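Local structure of tRNA(Ile2) 2-agmatinylcytidine synthetase TiaS (Archaeoglobus fulgidus, 6AGG) at residues Val5-Thr10 with Pro92-Val97; Arg31-Val36 with Val63-Val68; Asn46-Tyr51 with Glu262-Tyr267; Phe393-Pro398 with Lys406-Met411. The protein transfers agmatine, in an ATP-dependent reaction, to the wobble cytidine of a minor isoleucine tRNA, forming 2-agmatinylcytidine and switching codon reading from AUG to AUA. All coordinates share one frame; numbering follows the deposited sequence.

Contact 1. Residues Val5-Thr10 with Pro92-Val97. With MG (magnesium ion), chain I; ACP (phosphomethylphosphonic acid adenylate ester), chain C.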
# COMPACT_ATOMS: atom_id res chain seq x y z
N VAL A 5 -20.67 13.72 4.34
CA VAL A 5 -20.10 14.50 3.25
C VAL A 5 -18.86 13.82 2.72
O VAL A 5 -17.97 13.47 3.49
CB VAL A 5 -19.66 15.90 3.71
CG1 VAL A 5 -18.98 16.63 2.54
CG2 VAL A 5 -20.84 16.70 4.24
N GLY A 6 -18.80 13.65 1.41
CA GLY A 6 -17.63 13.08 0.77
C GLY A 6 -17.03 13.99 -0.30
O GLY A 6 -17.76 14.58 -1.09
N ILE A 7 -15.70 14.09 -0.30
CA ILE A 7 -14.96 14.91 -1.26
C ILE A 7 -13.77 14.16 -1.89
O ILE A 7 -13.12 13.37 -1.21
CB ILE A 7 -14.36 16.17 -0.57
CG1 ILE A 7 -15.42 16.93 0.24
CG2 ILE A 7 -13.70 17.12 -1.57
CD1 ILE A 7 -14.85 18.08 1.04
N ASP A 8 -13.49 14.40 -3.17
CA ASP A 8 -12.12 14.24 -3.67
C ASP A 8 -11.84 14.80 -5.08
O ASP A 8 -12.68 15.50 -5.65
CB ASP A 8 -11.57 12.81 -3.51
CG ASP A 8 -12.05 11.89 -4.59
OD1 ASP A 8 -13.23 12.02 -4.97
OD2 ASP A 8 -11.25 11.04 -5.07
N ASP A 9 -10.67 14.45 -5.61
CA ASP A 9 -10.14 15.07 -6.82
C ASP A 9 -10.10 16.63 -6.70
O ASP A 9 -10.62 17.34 -7.55
CB ASP A 9 -10.91 14.62 -8.07
CG ASP A 9 -10.11 14.83 -9.35
OD1 ASP A 9 -9.01 15.43 -9.28
OD2 ASP A 9 -10.58 14.38 -10.43
N THR A 10 -9.46 17.14 -5.65
CA THR A 10 -9.47 18.58 -5.36
C THR A 10 -8.10 19.20 -5.52
O THR A 10 -7.98 20.39 -5.85
CB THR A 10 -9.89 18.87 -3.91
OG1 THR A 10 -8.84 18.46 -3.03
CG2 THR A 10 -11.17 18.14 -3.56
N PRO A 92 -12.97 18.25 -9.02
CA PRO A 92 -13.61 18.09 -7.72
C PRO A 92 -15.02 17.52 -7.78
O PRO A 92 -15.80 17.85 -8.67
CB PRO A 92 -13.62 19.52 -7.17
CG PRO A 92 -12.43 20.15 -7.79
CD PRO A 92 -12.38 19.59 -9.18
N GLY A 93 -15.32 16.64 -6.83
CA GLY A 93 -16.66 16.10 -6.68
C GLY A 93 -17.01 16.11 -5.21
O GLY A 93 -16.15 15.90 -4.36
N ALA A 94 -18.28 16.35 -4.91
CA ALA A 94 -18.71 16.23 -3.53
C ALA A 94 -20.14 15.71 -3.43
O ALA A 94 -20.96 15.94 -4.32
CB ALA A 94 -18.54 17.53 -2.80
N VAL A 95 -20.40 14.98 -2.35
CA VAL A 95 -21.70 14.35 -2.15
C VAL A 95 -22.16 14.53 -0.72
O VAL A 95 -21.36 14.71 0.20
CB VAL A 95 -21.72 12.83 -2.52
CG1 VAL A 95 -21.18 12.60 -3.93
CG2 VAL A 95 -20.96 11.99 -1.49
N PHE A 96 -23.47 14.46 -0.53
CA PHE A 96 -24.07 14.71 0.76
C PHE A 96 -25.16 13.69 0.98
O PHE A 96 -26.20 13.71 0.32
CB PHE A 96 -24.60 16.15 0.82
CG PHE A 96 -23.58 17.15 0.40
CD1 PHE A 96 -22.87 17.87 1.34
CD2 PHE A 96 -23.27 17.32 -0.95
CE1 PHE A 96 -21.91 18.78 0.95
CE2 PHE A 96 -22.31 18.22 -1.35
CZ PHE A 96 -21.63 18.95 -0.40
N VAL A 97 -24.90 12.78 1.92
CA VAL A 97 -25.67 11.55 2.01
C VAL A 97 -26.23 11.33 3.40
O VAL A 97 -25.50 11.37 4.40
CB VAL A 97 -24.78 10.34 1.59
CG1 VAL A 97 -25.48 9.01 1.86
CG2 VAL A 97 -24.37 10.48 0.12
MG MG I . -8.99 11.61 -4.07
PG ACP C . -3.77 13.27 -3.50
O1G ACP C . -4.05 14.75 -2.99
O2G ACP C . -2.45 14.12 -4.09
O3G ACP C . -3.12 13.14 -1.89
PB ACP C . -6.57 10.91 -5.10
O1B ACP C . -6.73 10.53 -4.02
O2B ACP C . -5.66 10.03 -5.68
C3B ACP C . -5.16 12.11 -4.40
PA ACP C . -7.18 12.28 -7.44
O1A ACP C . -6.78 13.47 -7.98
O2A ACP C . -8.42 12.47 -6.73
O3A ACP C . -6.07 11.77 -6.46
O5' ACP C . -7.48 11.16 -8.76
C5' ACP C . -8.56 10.19 -8.54
C4' ACP C . -9.77 10.28 -9.42
O4' ACP C . -10.05 8.99 -9.88
C3' ACP C . -10.94 10.69 -8.61
O3' ACP C . -11.81 11.43 -9.45
C2' ACP C . -11.56 9.50 -8.22
O2' ACP C . -12.95 9.70 -7.92
C1' ACP C . -11.35 8.61 -9.28
N9 ACP C . -11.34 7.16 -8.85
C8 ACP C . -10.94 6.71 -7.66
N7 ACP C . -11.05 5.35 -7.68
C5 ACP C . -11.52 4.96 -8.90
C6 ACP C . -11.83 3.70 -9.48
N6 ACP C . -11.68 2.53 -8.80
N1 ACP C . -12.28 3.70 -10.76
C2 ACP C . -12.45 4.82 -11.47
N3 ACP C . -12.16 6.01 -10.93
C4 ACP C . -11.70 6.11 -9.66
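Val5 sits across from Phe96 in a non-hydrogen-bonded antiparallel pair, the two side chains lying side by side and pointing the same way. With Val5 CG1 anti to its own N (chi1 176°), the CG2 branch falls beside that nitrogen and reaches Phe96 CD1 at 3.7 Å, coming at the ring obliquely. Leu71 of helix 68-82 packs on both residues. At Gly6 the pairing becomes hydrogen-bonded: Gly6 N gives to Val95 O at 3.0 Å, and Val95 N answers to Gly6 O over the same length. Val95 CG2 lies close to the Gly6 backbone, while helix 141-150 packs on Val95 through Leu142, Ala145, Leu146 and Val149. Ile7 returns to the face of Val5, where its CG1 only brushes Ala94 CB at 4.4 Å. Asp8 and Gly93 make the last hydrogen-bonded pair, with Asp8 N to Gly93 O at 3.3 Å and Gly93 N to Asp8 O at 3.1 Å. Turned by a chi1 of 81°, the Asp8 carboxylate binds magnesium through OD2 at 2.5 Å; the ion also takes O1B of the bound ATP analogue. Asp9 leaves the strand in a left-handed conformation. Its OD1 accepts from Asn91 N, and Pro92 packs its ring beside Asp9 O. Thr10 CA rests by Pro92 CG, and its hydroxyl bonds to the phosphothreonine at position 18. Asp8 at the end of a central strand binds magnesium beside the nucleotide phosphates, with Asp9 next to a second ion; this is the nucleotide site of the TCKD domain.

Contact 2. Residues Arg31-Val36 with Val63-Val68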
# COMPACT_ATOMS: atom_id res chain seq x y z
N ARG A 31 -18.44 26.16 12.42
CA ARG A 31 -18.72 27.53 12.84
C ARG A 31 -20.01 28.10 12.24
O ARG A 31 -20.59 29.03 12.80
CB ARG A 31 -17.53 28.44 12.53
CG ARG A 31 -17.19 28.53 11.06
CD ARG A 31 -15.86 29.24 10.87
NE ARG A 31 -14.81 28.62 11.66
CZ ARG A 31 -13.53 28.96 11.60
NH1 ARG A 31 -13.14 29.92 10.77
NH2 ARG A 31 -12.64 28.33 12.37
N GLU A 32 -20.46 27.55 11.13
CA GLU A 32 -21.68 28.05 10.49
C GLU A 32 -22.91 27.19 10.76
O GLU A 32 -23.98 27.71 11.07
CB GLU A 32 -21.47 28.21 8.98
CG GLU A 32 -20.46 29.29 8.60
CD GLU A 32 -20.84 30.03 7.33
OE1 GLU A 32 -20.02 30.04 6.39
OE2 GLU A 32 -21.94 30.61 7.28
N LEU A 33 -22.74 25.87 10.66
CA LEU A 33 -23.88 24.96 10.56
C LEU A 33 -24.13 24.07 11.78
O LEU A 33 -25.21 24.13 12.38
CB LEU A 33 -23.73 24.09 9.31
CG LEU A 33 -23.57 24.90 8.03
CD1 LEU A 33 -23.55 24.01 6.78
CD2 LEU A 33 -24.66 25.98 7.95
N GLY A 34 -23.15 23.25 12.13
CA GLY A 34 -23.30 22.29 13.21
C GLY A 34 -21.96 21.85 13.77
O GLY A 34 -21.15 22.68 14.17
N LYS A 35 -21.73 20.54 13.80
CA LYS A 35 -20.47 19.99 14.30
C LYS A 35 -20.15 18.63 13.72
O LYS A 35 -21.06 17.90 13.31
CB LYS A 35 -20.44 19.95 15.84
CG LYS A 35 -21.43 19.00 16.50
CD LYS A 35 -21.41 19.22 18.01
CE LYS A 35 -22.55 18.50 18.73
NZ LYS A 35 -22.67 18.93 20.18
N VAL A 36 -18.87 18.30 13.66
CA VAL A 36 -18.42 17.05 13.05
C VAL A 36 -18.48 15.89 14.05
O VAL A 36 -17.85 15.94 15.11
CB VAL A 36 -16.99 17.16 12.46
CG1 VAL A 36 -16.64 15.91 11.67
CG2 VAL A 36 -16.88 18.37 11.57
N VAL A 63 -21.66 14.89 9.74
CA VAL A 63 -22.06 16.10 10.47
C VAL A 63 -23.53 16.13 10.88
O VAL A 63 -24.33 15.32 10.43
CB VAL A 63 -21.74 17.40 9.69
CG1 VAL A 63 -20.24 17.51 9.42
CG2 VAL A 63 -22.53 17.46 8.39
N GLU A 64 -23.86 17.08 11.76
CA GLU A 64 -25.24 17.32 12.18
C GLU A 64 -25.65 18.74 11.78
O GLU A 64 -25.04 19.72 12.23
CB GLU A 64 -25.37 17.13 13.69
CG GLU A 64 -26.73 17.48 14.28
CD GLU A 64 -27.78 16.40 14.05
OE1 GLU A 64 -27.73 15.36 14.73
OE2 GLU A 64 -28.67 16.61 13.19
N VAL A 65 -26.67 18.86 10.95
CA VAL A 65 -27.14 20.17 10.49
C VAL A 65 -28.66 20.23 10.35
O VAL A 65 -29.33 19.20 10.33
CB VAL A 65 -26.51 20.59 9.14
CG1 VAL A 65 -24.99 20.68 9.25
CG2 VAL A 65 -26.93 19.64 8.02
N ASP A 66 -29.20 21.44 10.24
CA ASP A 66 -30.64 21.61 10.11
C ASP A 66 -31.08 21.63 8.65
O ASP A 66 -32.19 21.21 8.32
CB ASP A 66 -31.10 22.88 10.82
CG ASP A 66 -30.82 22.84 12.31
OD1 ASP A 66 -31.64 23.37 13.09
OD2 ASP A 66 -29.76 22.30 12.70
N ASP A 67 -30.20 22.11 7.77
CA ASP A 67 -30.53 22.19 6.35
C ASP A 67 -29.42 21.61 5.48
O ASP A 67 -28.26 21.99 5.61
CB ASP A 67 -30.81 23.65 5.95
CG ASP A 67 -31.06 23.80 4.46
OD1 ASP A 67 -31.51 22.82 3.82
OD2 ASP A 67 -30.81 24.89 3.92
N VAL A 68 -29.80 20.70 4.59
CA VAL A 68 -28.82 20.05 3.73
C VAL A 68 -28.22 21.04 2.75
O VAL A 68 -27.00 21.07 2.54
CB VAL A 68 -29.42 18.81 2.98
CG1 VAL A 68 -28.51 18.39 1.83
CG2 VAL A 68 -29.64 17.65 3.94
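Strands 35-44 and 57-64 of the TCKD domain run antiparallel as the second and third strands of its RRM-like beta-alpha-beta-beta-alpha-beta fold, and Val36 with Val63 is the non-hydrogen-bonded pair near the end of their pairing. Val36 CG2 and Val63 CG1 meet at 4.1 Å, their side chains crossing obliquely. Helix 20-32 packs over them, Met26 on Val36 and Val29 on Val63. Next to this pair, Glu64 N reaches Lys35 O in a weak hydrogen bond of 3.3 Å. Beyond it the chains are joined by a softer link: Gly34 CA lies 3.3 Å from Glu64 O with its C-H aimed almost straight at the oxygen (178° at H). A beta carbon on Gly34 would point into that same carbonyl. The last touch is made by Leu33, whose CB meets Val65 CG1 at 3.6 Å. Val65 holds CG1 anti to its carbonyl carbon (chi1 -61°), which carries that methyl to Leu33. Glu70, Leu71 and Val74 of helix 68-82 touch the Leu33 side chain as well. On its other edge the second segment pairs with the start of the chain, Val63 with Val3 of strand 2-8 and Val65 with Met1. With one weak N-H bond, two C-H contacts to carbonyl oxygens and no salt bridge across it, this end of the pairing probably depends largely on apolar packing beneath the two helices.

Contact 3. Residues Asn46-Tyr51 with Glu262-Tyr267. With ACP (phosphomethylphosphonic acid adenylate ester), chain C.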
# COMPACT_ATOMS: atom_id res chain seq x y z
N ASN A 46 -8.73 2.13 -5.53
CA ASN A 46 -7.92 1.30 -6.40
C ASN A 46 -6.65 2.06 -6.82
O ASN A 46 -6.72 3.14 -7.44
CB ASN A 46 -8.74 0.82 -7.59
CG ASN A 46 -7.93 -0.02 -8.54
OD1 ASN A 46 -6.70 -0.06 -8.46
ND2 ASN A 46 -8.61 -0.68 -9.47
N PRO A 47 -5.48 1.50 -6.45
CA PRO A 47 -4.17 2.14 -6.62
C PRO A 47 -3.52 1.99 -8.00
O PRO A 47 -2.39 2.44 -8.18
CB PRO A 47 -3.31 1.48 -5.54
CG PRO A 47 -3.94 0.16 -5.33
CD PRO A 47 -5.41 0.30 -5.60
N THR A 48 -4.20 1.37 -8.96
CA THR A 48 -3.62 1.16 -10.28
C THR A 48 -4.07 2.25 -11.25
O THR A 48 -3.49 2.43 -12.32
CB THR A 48 -4.03 -0.20 -10.86
OG1 THR A 48 -5.45 -0.22 -11.05
CG2 THR A 48 -3.62 -1.33 -9.92
N ILE A 49 -5.11 2.98 -10.85
CA ILE A 49 -5.76 3.95 -11.72
C ILE A 49 -4.86 5.13 -12.10
O ILE A 49 -4.21 5.72 -11.23
CB ILE A 49 -7.03 4.51 -11.04
CG1 ILE A 49 -7.97 3.36 -10.64
CG2 ILE A 49 -7.74 5.49 -11.95
CD1 ILE A 49 -8.57 2.63 -11.81
N PRO A 50 -4.83 5.48 -13.40
CA PRO A 50 -4.18 6.71 -13.87
C PRO A 50 -4.99 7.95 -13.50
O PRO A 50 -6.22 7.86 -13.39
CB PRO A 50 -4.14 6.52 -15.39
CG PRO A 50 -5.30 5.63 -15.69
CD PRO A 50 -5.38 4.68 -14.51
N TYR A 51 -4.31 9.08 -13.32
CA TYR A 51 -4.93 10.34 -12.88
C TYR A 51 -4.72 10.60 -11.39
O TYR A 51 -5.31 11.52 -10.82
CB TYR A 51 -6.42 10.40 -13.22
N GLU A 262 -6.75 -9.64 -14.60
CA GLU A 262 -6.89 -8.39 -15.34
C GLU A 262 -5.88 -7.33 -14.90
O GLU A 262 -5.49 -7.26 -13.74
CB GLU A 262 -8.31 -7.86 -15.18
CG GLU A 262 -9.04 -7.62 -16.48
CD GLU A 262 -10.54 -7.56 -16.29
OE1 GLU A 262 -11.03 -8.10 -15.27
OE2 GLU A 262 -11.23 -6.98 -17.15
N ASN A 263 -5.47 -6.51 -15.86
CA ASN A 263 -4.72 -5.30 -15.55
C ASN A 263 -5.61 -4.27 -14.84
O ASN A 263 -6.80 -4.14 -15.16
CB ASN A 263 -4.12 -4.72 -16.82
CG ASN A 263 -2.78 -5.31 -17.16
OD1 ASN A 263 -1.92 -5.46 -16.30
ND2 ASN A 263 -2.59 -5.66 -18.42
N TYR A 264 -5.03 -3.57 -13.88
CA TYR A 264 -5.75 -2.59 -13.06
C TYR A 264 -6.51 -3.26 -11.89
O TYR A 264 -7.53 -2.76 -11.41
CB TYR A 264 -6.64 -1.68 -13.92
CG TYR A 264 -5.85 -0.87 -14.93
CD1 TYR A 264 -4.74 -0.12 -14.54
CD2 TYR A 264 -6.18 -0.88 -16.28
CE1 TYR A 264 -4.01 0.62 -15.46
CE2 TYR A 264 -5.45 -0.15 -17.22
CZ TYR A 264 -4.37 0.60 -16.80
OH TYR A 264 -3.64 1.33 -17.72
N ARG A 265 -5.96 -4.38 -11.44
CA ARG A 265 -6.44 -5.09 -10.26
C ARG A 265 -5.26 -5.63 -9.46
O ARG A 265 -4.14 -5.73 -9.96
CB ARG A 265 -7.35 -6.25 -10.63
CG ARG A 265 -8.80 -5.90 -10.85
CD ARG A 265 -9.00 -5.28 -12.21
NE ARG A 265 -10.38 -5.39 -12.66
CZ ARG A 265 -10.97 -4.52 -13.46
NH1 ARG A 265 -10.31 -3.45 -13.88
NH2 ARG A 265 -12.23 -4.70 -13.83
N SER A 266 -5.52 -5.98 -8.20
CA SER A 266 -4.48 -6.45 -7.32
C SER A 266 -4.91 -7.79 -6.72
O SER A 266 -6.11 -8.04 -6.51
CB SER A 266 -4.21 -5.42 -6.22
OG SER A 266 -3.94 -4.13 -6.77
N TYR A 267 -3.94 -8.66 -6.47
CA TYR A 267 -4.26 -10.04 -6.11
C TYR A 267 -3.45 -10.65 -4.98
O TYR A 267 -2.32 -10.22 -4.69
CB TYR A 267 -4.15 -10.93 -7.34
CG TYR A 267 -5.04 -10.52 -8.49
CD1 TYR A 267 -6.38 -10.90 -8.52
CD2 TYR A 267 -4.55 -9.77 -9.54
CE1 TYR A 267 -7.20 -10.53 -9.57
CE2 TYR A 267 -5.36 -9.39 -10.59
CZ TYR A 267 -6.68 -9.77 -10.61
OH TYR A 267 -7.49 -9.40 -11.66
PG ACP C . -3.77 13.27 -3.50
O1G ACP C . -4.05 14.75 -2.99
O2G ACP C . -2.45 14.12 -4.09
O3G ACP C . -3.12 13.14 -1.89
PB ACP C . -6.57 10.91 -5.10
O1B ACP C . -6.73 10.53 -4.02
O2B ACP C . -5.66 10.03 -5.68
C3B ACP C . -5.16 12.11 -4.40
PA ACP C . -7.18 12.28 -7.44
O1A ACP C . -6.78 13.47 -7.98
O2A ACP C . -8.42 12.47 -6.73
O3A ACP C . -6.07 11.77 -6.46
O5' ACP C . -7.48 11.16 -8.76
C5' ACP C . -8.56 10.19 -8.54
C4' ACP C . -9.77 10.28 -9.42
O4' ACP C . -10.05 8.99 -9.88
C3' ACP C . -10.94 10.69 -8.61
O3' ACP C . -11.81 11.43 -9.45
C2' ACP C . -11.56 9.50 -8.22
O2' ACP C . -12.95 9.70 -7.92
C1' ACP C . -11.35 8.61 -9.28
N9 ACP C . -11.34 7.16 -8.85
C8 ACP C . -10.94 6.71 -7.66
N7 ACP C . -11.05 5.35 -7.68
C5 ACP C . -11.52 4.96 -8.90
C6 ACP C . -11.83 3.70 -9.48
N6 ACP C . -11.68 2.53 -8.80
N1 ACP C . -12.28 3.70 -10.76
C2 ACP C . -12.45 4.82 -11.47
N3 ACP C . -12.16 6.01 -10.93
C4 ACP C . -11.70 6.11 -9.66
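Asn46 OD1 is gripped by two donors of one residue, Thr48 N and Thr48 OG1, each at 2.9 Å and both from the same face of the amide plane. The backbone bond makes this an Asx turn, which folds the TCKD-domain loop 46-51 against Tyr264 at the entrance to strand 265-273 of the OB-fold domain. With CG anti to the backbone N (chi1 178°), the amide extends toward that strand, and Asn46 ND2 gives to Tyr264 O at 3.0 Å with a nearly straight N-H (164°). The acceptor lies close to the amide plane of Asn46, though the nitrogen is well tilted from the carbonyl plane. ND2 also bonds to Asp115 O. With an alanine here, Thr48 N and the Thr48 hydroxyl would probably lose their acceptor and the turn its holding bond, while Tyr264 O and Asp115 O would each lose this amide donor. Behind the turn lies the adenine of the ATP analogue, whose N6 is 3.6 Å from Asn46 CB, so one residue touches both nucleotide and OB domain. Thr48 CG2 faces the backbone of Arg265, and Thr48 CB meets the Tyr264 ring at its edge, in plane, 3.7 Å from CD1.

Contact 4. Residues Phe393-Pro398 with Lys406-Met411; sequences FYEVPP and KPLIRM
One polar bond joins the two segments: Leu408 N gives to Glu395 OE2 at 2.8 Å, with a nearly straight N-H (165°). The donor comes from above the carboxylate, 47° out of its plane. Glu395 gets there by starting with CG between its backbone N and carbonyl carbon (chi1 59°) and then running fully extended, so that the carboxylate reaches Leu408 N. The same oxygen lies beside the Pro407 ring, 3.7 Å from its CB, and has a long, weak ion pair with Arg401. Leu408 begins a 3-10 turn, 408-410, and a negative group beside the first N-H of this turn is probably favourable electrostatically. The strand that carries Glu395, 392-395, pairs antiparallel with 335-338 and so adds the chain's C-terminal region to the sheet that includes the OB fold; further along, Pro398 touches bound agmatine. The van der Waals contacts centre on Leu408, whose side chain comes from the opposite direction to that of Glu395. Leu408 CD1 rests on Glu395 CG at 3.5 Å, and Leu408 CG lies 3.4 Å from Glu395 CD. Cut back to alanine, the glutamate side chain loses CG and the carboxylate, which would probably leave Leu408 N without its acceptor and Leu408 CD1 without the carbon it rests on. The apolar contact is made by the other methyl, Leu408 CD2, which meets Phe393 CB at 3.5 Å, oblique to the ring. Tyr394 points away between these two, its ring stacked with His417 and its hydroxyl bonded to Gln390 O.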
# COMPACT_ATOMS: atom_id res chain seq x y z
N PHE A 393 6.86 -15.41 5.42
CA PHE A 393 6.44 -14.15 4.81
C PHE A 393 7.56 -13.11 4.69
O PHE A 393 8.36 -12.93 5.60
CB PHE A 393 5.27 -13.55 5.61
CG PHE A 393 4.01 -14.36 5.55
CD1 PHE A 393 3.09 -14.16 4.53
CD2 PHE A 393 3.73 -15.31 6.52
CE1 PHE A 393 1.93 -14.91 4.48
CE2 PHE A 393 2.56 -16.05 6.47
CZ PHE A 393 1.66 -15.85 5.45
N TYR A 394 7.59 -12.42 3.56
CA TYR A 394 8.53 -11.31 3.35
C TYR A 394 7.85 -10.13 2.68
O TYR A 394 7.09 -10.29 1.73
CB TYR A 394 9.72 -11.77 2.51
CG TYR A 394 10.47 -12.93 3.12
CD1 TYR A 394 11.48 -12.71 4.05
CD2 TYR A 394 10.16 -14.25 2.78
CE1 TYR A 394 12.17 -13.77 4.60
CE2 TYR A 394 10.85 -15.31 3.34
CZ TYR A 394 11.85 -15.06 4.25
OH TYR A 394 12.55 -16.10 4.82
N GLU A 395 8.13 -8.93 3.19
CA GLU A 395 7.54 -7.71 2.66
C GLU A 395 8.61 -6.76 2.16
O GLU A 395 9.79 -6.92 2.48
CB GLU A 395 6.70 -7.02 3.74
CG GLU A 395 7.49 -6.64 4.99
CD GLU A 395 6.60 -5.96 6.03
OE1 GLU A 395 7.10 -5.59 7.11
OE2 GLU A 395 5.39 -5.80 5.76
N VAL A 396 8.20 -5.78 1.35
CA VAL A 396 9.12 -4.75 0.89
C VAL A 396 9.41 -3.81 2.05
O VAL A 396 8.70 -3.84 3.06
CB VAL A 396 8.55 -3.96 -0.33
CG1 VAL A 396 8.10 -4.92 -1.42
CG2 VAL A 396 7.41 -3.00 0.08
N PRO A 397 10.45 -2.97 1.93
CA PRO A 397 10.77 -2.11 3.07
C PRO A 397 9.79 -0.95 3.13
O PRO A 397 9.19 -0.60 2.10
CB PRO A 397 12.18 -1.63 2.75
CG PRO A 397 12.20 -1.59 1.26
CD PRO A 397 11.30 -2.68 0.76
N PRO A 398 9.61 -0.35 4.31
CA PRO A 398 8.59 0.68 4.53
C PRO A 398 8.65 1.83 3.52
O PRO A 398 7.62 2.46 3.23
CB PRO A 398 8.91 1.18 5.94
CG PRO A 398 9.63 0.04 6.60
CD PRO A 398 10.44 -0.58 5.51
N LYS A 406 -0.81 -4.21 3.40
CA LYS A 406 -0.79 -4.61 4.81
C LYS A 406 0.58 -5.13 5.25
O LYS A 406 1.08 -6.11 4.71
CB LYS A 406 -1.89 -5.63 5.11
CG LYS A 406 -1.99 -5.99 6.57
CD LYS A 406 -3.28 -6.70 6.85
CE LYS A 406 -3.35 -7.12 8.30
NZ LYS A 406 -4.60 -7.88 8.56
N PRO A 407 1.20 -4.45 6.22
CA PRO A 407 2.55 -4.80 6.67
C PRO A 407 2.52 -5.99 7.64
O PRO A 407 1.59 -6.14 8.44
CB PRO A 407 3.01 -3.53 7.39
CG PRO A 407 1.76 -2.91 7.89
CD PRO A 407 0.68 -3.25 6.90
N LEU A 408 3.56 -6.83 7.54
CA LEU A 408 3.67 -8.04 8.33
C LEU A 408 3.34 -7.79 9.80
O LEU A 408 2.58 -8.53 10.42
CB LEU A 408 5.08 -8.63 8.22
CG LEU A 408 5.58 -9.05 6.83
CD1 LEU A 408 7.02 -9.51 6.91
CD2 LEU A 408 4.70 -10.13 6.22
N ILE A 409 3.91 -6.72 10.35
CA ILE A 409 3.79 -6.45 11.77
C ILE A 409 2.34 -6.51 12.25
O ILE A 409 2.07 -6.70 13.43
CB ILE A 409 4.39 -5.09 12.14
CG1 ILE A 409 4.52 -4.95 13.65
CG2 ILE A 409 3.53 -3.94 11.54
CD1 ILE A 409 5.12 -6.15 14.34
N ARG A 410 1.41 -6.34 11.31
CA ARG A 410 -0.02 -6.35 11.61
C ARG A 410 -0.72 -7.69 11.31
O ARG A 410 -1.92 -7.83 11.52
CB ARG A 410 -0.73 -5.22 10.85
CG ARG A 410 -0.47 -3.83 11.39
CD ARG A 410 -1.22 -2.80 10.58
NE ARG A 410 -2.58 -3.23 10.27
CZ ARG A 410 -3.61 -3.09 11.09
NH1 ARG A 410 -3.43 -2.55 12.28
NH2 ARG A 410 -4.82 -3.50 10.75
N MET A 411 0.01 -8.66 10.80
CA MET A 411 -0.60 -9.95 10.51
C MET A 411 -0.19 -10.96 11.57
O MET A 411 0.99 -11.09 11.88
CB MET A 411 -0.20 -10.42 9.12
CG MET A 411 -0.30 -9.34 8.06
SD MET A 411 0.37 -9.86 6.47
CE MET A 411 -0.64 -11.32 6.16

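How the contacts relate
Contacts 1 and 2 share the large mixed sheet, in its TCKD part, where strands 2-8 and 57-64 are neighbours, and their centres lie about 16 Å apart. Along the chain both segments of contact 2 fall between those of contact 1. Contact 3 alternates with both: its first segment follows strand 35-44, its second comes some two hundred residues later, so it ties the TCKD domain to the OB domain. Contacts 1 and 3, centres about 22 Å apart, touch the same ATP analogue, contact 1 at the phosphates and ribose, contact 3 mainly at the adenine. Contact 4 comes last in the chain, its centre about 21 Å from that of contact 3 and reaching the same sheet, near bound agmatine.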